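Local structure of putative modification methylase (Thermus thermophilus, 2ZIF) at residues S40-V45 / V235-L240. The protein probably transfers a methyl group from S-adenosyl-L-methionine to the N4 amino group of cytosine in DNA, as a modification methylase of the N(4) subfamily. Residues are numbered along the deposited sequence; the frame is centred on the assembly and turned at random.
Sequences SVHLVV and VGDVVL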
# COMPACT_ATOMS: atom_id res chain seq x y z
N SER B 40 27.76 6.45 1.85
CA SER B 40 28.55 5.38 2.44
C SER B 40 27.72 4.13 2.77
O SER B 40 28.23 3.18 3.36
CB SER B 40 29.25 5.87 3.71
OG SER B 40 28.33 6.33 4.68
N VAL B 41 26.44 4.12 2.40
CA VAL B 41 25.57 2.98 2.69
C VAL B 41 24.94 2.44 1.41
O VAL B 41 24.50 3.20 0.55
CB VAL B 41 24.44 3.36 3.68
CG1 VAL B 41 23.52 2.17 3.92
CG2 VAL B 41 25.04 3.84 4.99
N HIS B 42 24.90 1.12 1.30
CA HIS B 42 24.34 0.49 0.11
C HIS B 42 22.90 0.03 0.26
O HIS B 42 22.14 0.07 -0.70
CB HIS B 42 25.20 -0.71 -0.26
CG HIS B 42 26.66 -0.40 -0.32
ND1 HIS B 42 27.23 0.31 -1.35
CD2 HIS B 42 27.66 -0.65 0.56
CE1 HIS B 42 28.52 0.48 -1.11
NE2 HIS B 42 28.80 -0.10 0.05
N LEU B 43 22.52 -0.39 1.46
CA LEU B 43 21.18 -0.90 1.67
C LEU B 43 20.68 -0.65 3.08
O LEU B 43 21.40 -0.88 4.05
CB LEU B 43 21.15 -2.41 1.41
CG LEU B 43 19.84 -3.15 1.06
CD1 LEU B 43 19.92 -4.60 1.55
CD2 LEU B 43 18.66 -2.46 1.68
N VAL B 44 19.44 -0.18 3.20
CA VAL B 44 18.83 0.01 4.50
C VAL B 44 17.57 -0.86 4.64
O VAL B 44 16.64 -0.75 3.85
CB VAL B 44 18.42 1.48 4.74
CG1 VAL B 44 17.55 1.57 6.00
CG2 VAL B 44 19.66 2.35 4.90
N VAL B 45 17.57 -1.75 5.63
CA VAL B 45 16.39 -2.57 5.90
C VAL B 45 15.99 -2.27 7.34
O VAL B 45 16.81 -2.38 8.26
CB VAL B 45 16.65 -4.08 5.79
CG1 VAL B 45 15.35 -4.84 6.07
CG2 VAL B 45 17.18 -4.42 4.41
N VAL B 235 27.67 -8.97 -1.46
CA VAL B 235 28.58 -9.42 -0.42
C VAL B 235 29.62 -8.30 -0.28
O VAL B 235 30.22 -7.88 -1.26
CB VAL B 235 29.30 -10.72 -0.85
CG1 VAL B 235 30.51 -10.98 0.03
CG2 VAL B 235 28.34 -11.89 -0.77
N GLY B 236 29.82 -7.81 0.94
CA GLY B 236 30.78 -6.74 1.16
C GLY B 236 30.16 -5.37 1.38
O GLY B 236 30.81 -4.48 1.94
N ASP B 237 28.92 -5.18 0.96
CA ASP B 237 28.25 -3.89 1.14
C ASP B 237 27.91 -3.59 2.58
O ASP B 237 28.05 -4.44 3.47
CB ASP B 237 26.96 -3.83 0.33
CG ASP B 237 27.21 -3.76 -1.15
OD1 ASP B 237 28.13 -3.01 -1.57
OD2 ASP B 237 26.48 -4.44 -1.90
N VAL B 238 27.45 -2.37 2.80
CA VAL B 238 27.05 -1.92 4.13
C VAL B 238 25.53 -1.91 4.21
O VAL B 238 24.86 -1.27 3.41
CB VAL B 238 27.60 -0.50 4.40
CG1 VAL B 238 27.04 0.04 5.72
CG2 VAL B 238 29.12 -0.54 4.46
N VAL B 239 24.99 -2.65 5.17
CA VAL B 239 23.55 -2.71 5.36
C VAL B 239 23.20 -1.92 6.62
O VAL B 239 23.80 -2.12 7.67
CB VAL B 239 23.07 -4.17 5.47
CG1 VAL B 239 21.56 -4.22 5.74
CG2 VAL B 239 23.38 -4.90 4.16
N LEU B 240 22.24 -1.01 6.50
CA LEU B 240 21.86 -0.18 7.63
C LEU B 240 20.44 -0.39 8.15
O LEU B 240 19.51 -0.59 7.38
CB LEU B 240 21.99 1.30 7.24
CG LEU B 240 22.28 2.39 8.28
CD1 LEU B 240 22.10 3.74 7.60
CD2 LEU B 240 21.38 2.30 9.47
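Leu43 and Val44 pair in parallel with Val239 and Leu240, joining two buried strands of the Rossmann-like methyltransferase sheet that lead toward the bound S-adenosylmethionine. Backbone hydrogen bonds join Leu240 N to Leu43 O (2.6 Å) and Val45 N to Leu240 O (2.9 Å). On the face covered by helix 65-86 the packing is tight: Val44 CG2 lies 3.5 Å from Leu240 CB, while Val41 crosses Leu240 at about a right angle, CG1 3.8 Å from Leu240 CB. Branched valines suit the extended backbone; leucine adds the reach of CD1, 3.9 Å from both Val44 CG2 and Val41 CG2. On the other face Leu43 CB and Val239 CG2 meet more loosely, at 4.3 Å. Toward the partly exposed end the chain turns at His42, and Val238 O accepts hydrogen bonds from His42 N and Leu43 N. With CG anti to its carbonyl carbon (chi1 -49°), the His42 ring has Asp237 OD1 3.1 Å above its centre. Losing the ring to an alanine is likely to leave OD1 without the imidazole it lies against and open a gap beside Val238. Asp237 OD2 hydrogen-bonds Phe234 N and salt-bridges Arg180; OD1, above the ring, meets ND1 and NE2 too obliquely to bond, so its charge probably acts through the imidazole face.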